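Local coordinates for FixK2 protein (Bradyrhizobium japonicum, PDB 4I2O) that probably acts as a DNA-binding transcription factor of the CRP/FNR superfamily, linked to nitrogen fixation, and is captured here bound to DNA, at residues H148-L151 with L152-T156; L165-M168 with D169-L172. The protein carries 1 engineered substitution. One frame throughout, in Å; residues are numbered along the deposited sequence.

Overall arrangement
Interaction 1 lies in the C-terminal part of helix 128-154, where the chain turns toward helix 157-172, whose C-terminal half carries interaction 2. Both are single stretches held by i to i+4 backbone bonds, their centres about 18 Å apart. Interaction 1 is the more buried, with four of its eight touching residues buried, against two buried and one exposed in interaction 2. Residues 148-156 lie against the second subunit and reach the DNA backbone; residues 165-172 meet no other protein chain. Tyr190 serves both, through its O to His148 and its OH to Glu167. Side chains meet through carbon across interaction 1; interaction 2 adds a salt bridge, two bridging waters and a sulfur contact.

Interaction 1: H148-L151 with L152-T156; sequences HMLL and LGRKT. With nucleotides of chain D.
Leu152 lies against His148, one turn earlier on helix 128-154, and its backbone N bonds to His148 O. The same i to i+4 pattern joins Arg154 N to Leu150 O and Gly153 N to Met149 O, the last being the shortest at 2.7 Å. In the fourth bond Lys155 N reaches Leu151 O (3.1 Å) from above the carbonyl plane, 38° out of it.

The side chains meet through carbon. Leu152 CD1 lies 3.9 Å from His148 CD2, oblique to the ring; Leu152 CD2 is equally far from Leu151 CD2. Lys155 runs extended beyond CG and crosses Leu151 at about a right angle, its CD 4.1 Å from Leu151 CG. One residue earlier in each segment, Leu150 CD1 touches Arg154 CB at 4.1 Å, these side chains also crossing at about a right angle.

The polar ends find partners beyond the two segments. His148 NE2 bonds to Tyr190 O, with the two rings stacked, and Lys155 NZ reaches Thr163 OG1 on helix 157-172. Arg154 bends at chi2 (-78°), which carries its guanidinium away from Leu150; NH2 forms a salt bridge with Asp189 of the second subunit, while NH1 stays local in a weak bond to Gly153 O. Leu152 packs on Leu152 of that subunit.

Thr156 occupies the N-cap of the next helix, its CA 3.4 Å from OP1 of DA18 of chain D. Carbon packing and backbone bonds set the side chains, while Arg154 is committed to the second subunit and Lys155 to helix 157-172, so the chemistry ties this helix to both.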
ATOM      1  N   HIS A 148       5.514   2.357   0.244  1.00 17.68           N
ATOM      2  CA  HIS A 148       6.012   1.119  -0.347  1.00 17.92           C
ATOM      3  C   HIS A 148       5.481   0.922  -1.772  1.00 20.07           C
ATOM      4  O   HIS A 148       6.194   0.368  -2.616  1.00 17.94           O
ATOM      5  CB  HIS A 148       5.685  -0.090   0.495  1.00 16.39           C
ATOM      6  CG  HIS A 148       6.761  -1.092   0.496  1.00 20.93           C
ATOM      7  ND1 HIS A 148       8.089  -0.780   0.770  1.00 20.86           N
ATOM      8  CD2 HIS A 148       6.723  -2.421   0.263  1.00 21.11           C
ATOM      9  CE1 HIS A 148       8.813  -1.869   0.631  1.00 24.22           C
ATOM     10  NE2 HIS A 148       8.007  -2.889   0.347  1.00 20.85           N
ATOM     11  N   MET A 149       4.271   1.382  -2.088  1.00 15.62           N
ATOM     12  CA  MET A 149       3.894   1.351  -3.528  1.00 14.69           C
ATOM     13  C   MET A 149       4.787   2.149  -4.417  1.00 14.04           C
ATOM     14  O   MET A 149       5.093   1.736  -5.560  1.00 16.12           O
ATOM     15  CB  MET A 149       2.436   1.847  -3.687  1.00 13.90           C
ATOM     16  CG  MET A 149       1.414   0.861  -3.092  1.00 16.83           C
ATOM     17  SD  MET A 149      -0.310   1.430  -3.427  1.00 22.30           S
ATOM     18  CE  MET A 149      -0.605   2.733  -2.275  1.00 30.12           C
ATOM     19  N   LEU A 150       5.181   3.343  -3.959  1.00 15.94           N
ATOM     20  CA  LEU A 150       6.104   4.165  -4.733  1.00 17.47           C
ATOM     21  C   LEU A 150       7.387   3.399  -4.963  1.00 16.29           C
ATOM     22  O   LEU A 150       7.965   3.426  -6.040  1.00 15.68           O
ATOM     23  CB  LEU A 150       6.392   5.480  -4.022  1.00 18.30           C
ATOM     24  CG  LEU A 150       7.386   6.464  -4.649  1.00 17.04           C
ATOM     25  CD1 LEU A 150       6.960   6.892  -6.069  1.00 15.92           C
ATOM     26  CD2 LEU A 150       7.612   7.691  -3.774  1.00 26.34           C
ATOM     27  N   LEU A 151       7.918   2.805  -3.905  1.00 13.42           N
ATOM     28  CA  LEU A 151       9.124   1.976  -4.076  1.00 13.21           C
ATOM     29  C   LEU A 151       8.955   0.851  -5.082  1.00 16.05           C
ATOM     30  O   LEU A 151       9.827   0.662  -5.978  1.00 14.37           O
ATOM     31  CB  LEU A 151       9.466   1.376  -2.653  1.00 11.61           C
ATOM     32  CG  LEU A 151      10.754   0.480  -2.636  1.00 13.74           C
ATOM     33  CD1 LEU A 151      11.408   0.580  -1.280  1.00 17.03           C
ATOM     34  CD2 LEU A 151      10.473  -1.063  -2.923  1.00 16.34           C
ATOM     35  N   LEU A 152       7.882   0.070  -4.977  1.00 13.32           N
ATOM     36  CA  LEU A 152       7.662  -1.096  -5.841  1.00 15.54           C
ATOM     37  C   LEU A 152       7.302  -0.692  -7.274  1.00 15.57           C
ATOM     38  O   LEU A 152       7.695  -1.400  -8.226  1.00 15.09           O
ATOM     39  CB  LEU A 152       6.564  -2.023  -5.320  1.00 14.45           C
ATOM     40  CG  LEU A 152       6.842  -2.600  -3.899  1.00 10.61           C
ATOM     41  CD1 LEU A 152       5.543  -3.208  -3.360  1.00 15.82           C
ATOM     42  CD2 LEU A 152       7.924  -3.731  -4.026  1.00 11.86           C
ATOM     43  N   GLY A 153       6.628   0.425  -7.426  1.00 16.19           N
ATOM     44  CA  GLY A 153       6.277   0.876  -8.789  1.00 14.65           C
ATOM     45  C   GLY A 153       7.394   1.622  -9.494  1.00 15.38           C
ATOM     46  O   GLY A 153       7.505   1.574 -10.745  1.00 17.27           O
ATOM     47  N   ARG A 154       8.220   2.364  -8.754  1.00 13.49           N
ATOM     48  CA  ARG A 154       9.047   3.350  -9.431  1.00 14.18           C
ATOM     49  C   ARG A 154      10.560   3.360  -9.088  1.00 17.60           C
ATOM     50  O   ARG A 154      11.342   3.953  -9.874  1.00 18.10           O
ATOM     51  CB  ARG A 154       8.446   4.780  -9.260  1.00 17.68           C
ATOM     52  CG  ARG A 154       7.071   4.886  -9.920  1.00 16.47           C
ATOM     53  CD  ARG A 154       7.358   5.021 -11.416  1.00 21.14           C
ATOM     54  NE  ARG A 154       6.215   4.993 -12.376  1.00 18.79           N
ATOM     55  CZ  ARG A 154       6.056   4.039 -13.303  1.00 22.67           C
ATOM     56  NH1 ARG A 154       6.847   2.966 -13.305  1.00 15.28           N
ATOM     57  NH2 ARG A 154       5.127   4.170 -14.260  1.00 16.08           N
ATOM     58  N   LYS A 155      11.010   2.709  -7.978  1.00 17.70           N
ATOM     59  CA  LYS A 155      12.417   2.864  -7.575  1.00 15.99           C
ATOM     60  C   LYS A 155      13.311   1.827  -8.276  1.00 18.86           C
ATOM     61  O   LYS A 155      12.848   0.740  -8.644  1.00 16.35           O
ATOM     62  CB  LYS A 155      12.627   2.766  -6.011  1.00 14.03           C
ATOM     63  CG  LYS A 155      12.169   4.062  -5.335  1.00 19.03           C
ATOM     64  CD  LYS A 155      12.482   3.994  -3.807  1.00 16.59           C
ATOM     65  CE  LYS A 155      12.038   5.312  -3.128  1.00 20.50           C
ATOM     66  NZ  LYS A 155      12.510   5.305  -1.652  1.00 21.90           N
ATOM     67  N   THR A 156      14.560   2.185  -8.532  1.00 17.27           N
ATOM     68  CA  THR A 156      15.475   1.199  -9.155  1.00 18.68           C
ATOM     69  C   THR A 156      15.862   0.179  -8.093  1.00 20.74           C
ATOM     70  O   THR A 156      15.599   0.326  -6.877  1.00 17.24           O
ATOM     71  CB  THR A 156      16.736   1.862  -9.661  1.00 17.74           C
ATOM     72  OG1 THR A 156      17.424   2.362  -8.518  1.00 16.62           O
ATOM     73  CG2 THR A 156      16.436   3.071 -10.592  1.00 19.92           C
TER
ATOM     74  P    DA D  18      17.546  -2.274 -11.912  1.00 29.30           P
ATOM     75  OP1  DA D  18      16.620  -1.327 -11.157  1.00 34.52           O
ATOM     76  OP2  DA D  18      18.953  -2.313 -11.639  1.00 28.43           O
ATOM     77  O5'  DA D  18      17.123  -3.800 -11.728  1.00 25.54           O
ATOM     78  C5'  DA D  18      15.776  -4.106 -12.154  1.00 25.53           C
ATOM     79  C4'  DA D  18      15.604  -5.590 -12.436  1.00 21.80           C
ATOM     80  O4'  DA D  18      16.382  -5.929 -13.655  1.00 23.56           O
ATOM     81  C3'  DA D  18      16.027  -6.525 -11.287  1.00 18.26           C
ATOM     82  O3'  DA D  18      14.844  -7.335 -11.113  1.00 21.21           O
ATOM     83  C2'  DA D  18      17.259  -7.202 -11.926  1.00 19.42           C
ATOM     84  C1'  DA D  18      16.908  -7.218 -13.399  1.00 18.32           C
ATOM     85  N9   DA D  18      18.141  -7.373 -14.223  1.00 20.54           N
ATOM     86  C8   DA D  18      19.349  -6.709 -14.087  1.00 24.60           C
ATOM     87  N7   DA D  18      20.230  -7.039 -15.042  1.00 26.70           N
ATOM     88  C5   DA D  18      19.571  -8.018 -15.786  1.00 21.57           C
ATOM     89  C6   DA D  18      19.926  -8.780 -16.905  1.00 26.33           C
ATOM     90  N6   DA D  18      21.107  -8.710 -17.511  1.00 27.67           N
ATOM     91  N1   DA D  18      18.985  -9.593 -17.429  1.00 26.21           N
ATOM     92  C2   DA D  18      17.772  -9.697 -16.888  1.00 26.59           C
ATOM     93  N3   DA D  18      17.315  -9.026 -15.821  1.00 20.96           N
ATOM     94  C4   DA D  18      18.269  -8.201 -15.320  1.00 22.15           C
TER

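Interaction 2: L165-M168 with D169-L172; sequences LLEM and DRRL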
ATOM      1  N   LEU A 165      17.713  -0.553   3.728  1.00 16.75           N
ATOM      2  CA  LEU A 165      18.775  -0.450   4.772  1.00 18.77           C
ATOM      3  C   LEU A 165      18.555   0.723   5.727  1.00 20.55           C
ATOM      4  O   LEU A 165      18.727   0.620   6.943  1.00 21.11           O
ATOM      5  CB  LEU A 165      20.108  -0.245   4.119  1.00 19.62           C
ATOM      6  CG  LEU A 165      20.628  -1.487   3.397  1.00 19.76           C
ATOM      7  CD1 LEU A 165      21.810  -1.155   2.431  1.00 21.24           C
ATOM      8  CD2 LEU A 165      20.966  -2.642   4.379  1.00 19.07           C
ATOM      9  N   LEU A 166      18.168   1.866   5.190  1.00 19.12           N
ATOM     10  CA  LEU A 166      17.825   2.992   6.049  1.00 18.78           C
ATOM     11  C   LEU A 166      16.621   2.771   6.967  1.00 21.69           C
ATOM     12  O   LEU A 166      16.640   3.206   8.124  1.00 20.32           O
ATOM     13  CB  LEU A 166      17.651   4.262   5.209  1.00 21.14           C
ATOM     14  CG  LEU A 166      18.931   4.810   4.516  1.00 24.05           C
ATOM     15  CD1 LEU A 166      18.468   5.806   3.439  1.00 28.99           C
ATOM     16  CD2 LEU A 166      19.862   5.484   5.505  1.00 27.25           C
ATOM     17  N   GLU A 167      15.572   2.125   6.445  1.00 18.72           N
ATOM     18  CA  GLU A 167      14.417   1.768   7.272  1.00 17.26           C
ATOM     19  C   GLU A 167      14.857   0.816   8.396  1.00 20.17           C
ATOM     20  O   GLU A 167      14.480   0.977   9.594  1.00 17.81           O
ATOM     21  CB  GLU A 167      13.339   1.091   6.416  1.00 20.32           C
ATOM     22  CG  GLU A 167      12.128   0.740   7.270  1.00 19.42           C
ATOM     23  CD  GLU A 167      11.048  -0.017   6.546  1.00 21.33           C
ATOM     24  OE1 GLU A 167      11.259  -0.590   5.446  1.00 17.04           O
ATOM     25  OE2 GLU A 167       9.941  -0.046   7.087  1.00 20.70           O
ATOM     26  N   MET A 168      15.589  -0.223   8.032  1.00 17.30           N
ATOM     27  CA  MET A 168      16.048  -1.156   9.098  1.00 19.20           C
ATOM     28  C   MET A 168      17.001  -0.525  10.103  1.00 21.56           C
ATOM     29  O   MET A 168      16.959  -0.858  11.294  1.00 22.68           O
ATOM     30  CB  MET A 168      16.759  -2.316   8.441  1.00 19.94           C
ATOM     31  CG  MET A 168      15.869  -3.268   7.618  1.00 21.25           C
ATOM     32  SD  MET A 168      14.502  -4.013   8.568  1.00 25.11           S
ATOM     33  CE  MET A 168      13.099  -3.018   8.075  1.00 30.19           C
ATOM     34  N   ASP A 169      17.900   0.354   9.658  1.00 20.79           N
ATOM     35  CA  ASP A 169      18.764   1.063  10.581  1.00 25.77           C
ATOM     36  C   ASP A 169      17.932   1.881  11.602  1.00 25.56           C
ATOM     37  O   ASP A 169      18.186   1.889  12.790  1.00 22.56           O
ATOM     38  CB  ASP A 169      19.703   1.976   9.797  1.00 24.58           C
ATOM     39  CG  ASP A 169      20.657   2.758  10.705  1.00 29.54           C
ATOM     40  OD1 ASP A 169      20.457   3.970  10.873  1.00 29.32           O
ATOM     41  OD2 ASP A 169      21.640   2.165  11.207  1.00 27.72           O
ATOM     42  N   ARG A 170      16.924   2.592  11.123  1.00 19.20           N
ATOM     43  CA  ARG A 170      16.096   3.374  12.036  1.00 18.02           C
ATOM     44  C   ARG A 170      15.360   2.478  13.025  1.00 21.00           C
ATOM     45  O   ARG A 170      15.229   2.813  14.231  1.00 24.58           O
ATOM     46  CB  ARG A 170      15.091   4.187  11.181  1.00 23.05           C
ATOM     47  CG  ARG A 170      14.140   5.025  12.007  1.00 28.60           C
ATOM     48  CD  ARG A 170      13.294   5.924  11.087  1.00 39.25           C
ATOM     49  NE  ARG A 170      12.722   5.218   9.934  1.00 40.77           N
ATOM     50  CZ  ARG A 170      11.627   4.450   9.997  1.00 43.23           C
ATOM     51  NH1 ARG A 170      11.021   4.237  11.173  1.00 39.41           N
ATOM     52  NH2 ARG A 170      11.147   3.888   8.884  1.00 46.44           N
ATOM     53  N   ARG A 171      14.877   1.321  12.569  1.00 19.98           N
ATOM     54  CA  ARG A 171      13.989   0.485  13.403  1.00 23.12           C
ATOM     55  C   ARG A 171      14.721  -0.511  14.278  1.00 25.80           C
ATOM     56  O   ARG A 171      14.213  -0.928  15.322  1.00 24.43           O
ATOM     57  CB  ARG A 171      13.028  -0.294  12.503  1.00 19.96           C
ATOM     58  CG  ARG A 171      12.003   0.709  11.844  1.00 24.92           C
ATOM     59  CD  ARG A 171      11.132   0.027  10.828  1.00 26.61           C
ATOM     60  NE  ARG A 171      10.237  -0.943  11.464  1.00 21.74           N
ATOM     61  CZ  ARG A 171       9.616  -1.900  10.775  1.00 22.00           C
ATOM     62  NH1 ARG A 171       9.791  -2.005   9.451  1.00 19.43           N
ATOM     63  NH2 ARG A 171       8.817  -2.752  11.403  1.00 21.92           N
ATOM     64  N   LEU A 172      15.900  -0.932  13.838  1.00 18.33           N
ATOM     65  CA  LEU A 172      16.555  -2.000  14.622  1.00 19.59           C
ATOM     66  C   LEU A 172      18.018  -1.817  14.947  1.00 25.16           C
ATOM     67  O   LEU A 172      18.575  -2.646  15.700  1.00 27.32           O
ATOM     68  CB  LEU A 172      16.219  -3.414  14.125  1.00 22.42           C
ATOM     69  CG  LEU A 172      16.611  -3.772  12.716  1.00 24.39           C
ATOM     70  CD1 LEU A 172      18.132  -3.752  12.502  1.00 32.22           C
ATOM     71  CD2 LEU A 172      16.046  -5.141  12.293  1.00 25.42           C
TER
HETATM   72  O   HOH W   1      18.379   5.367   9.269  1.00 40.13           O
HETATM   73  O   HOH W   2       8.969   2.259   8.613  1.00 33.70           O
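Arg171 folds back along Glu167, one helical turn earlier, and the two side chains lie side by side pointing the same way. Its CB sits 3.5 Å from Glu167 O, the carbonyl that also accepts the bond from Arg171 N, and CG stays close to that oxygen at 3.4 Å. CD then passes alongside Glu167 CG (3.8 Å). A bend at chi3 (67°) turns the guanidinium so that NH1 meets Glu167 OE2 at 3.1 Å, a salt bridge whose hydrogen bond is weak, with the carboxylate and guanidinium planes 38° apart. NH1 also touches Met168 CE, while NH2 forms a salt bridge with Asp90 OD2 and a hydrogen bond with Phe85 O, both in the cyclic nucleotide-binding part of the chain.

Glu167 comes to this meeting fully extended, with CG anti to the backbone N (chi1 -179°), and has several partners. OE2 is hydrogen-bonded to His144 NE2 and accepts from water 2, OE1 bonds to Tyr190 OH, and these bonds would be expected to stabilise a negative charge. Water 2 accepts in turn from Arg170 NH2 (2.7 Å), lying at the edge of that guanidinium and in its plane, and so joins Arg170 to the carboxylate that it does not touch directly.

This is the C-terminal part of helix 157-172, within the Crp-like helix-turn-helix domain, where Leu165 packs on Leu202 and Leu205 of helix 195-207 and on Met178 of strand 177-179. Met168 and Leu172 also reach Met178, and they cross each other with Met168 SD and Leu172 CD2 4.2 Å apart.

On another side of the helix, water 1 donates to both Leu166 O and Asp169 OD1, at 3.0 Å each. The same OD1 forms a salt bridge with Arg224 NE, in helix 224-228.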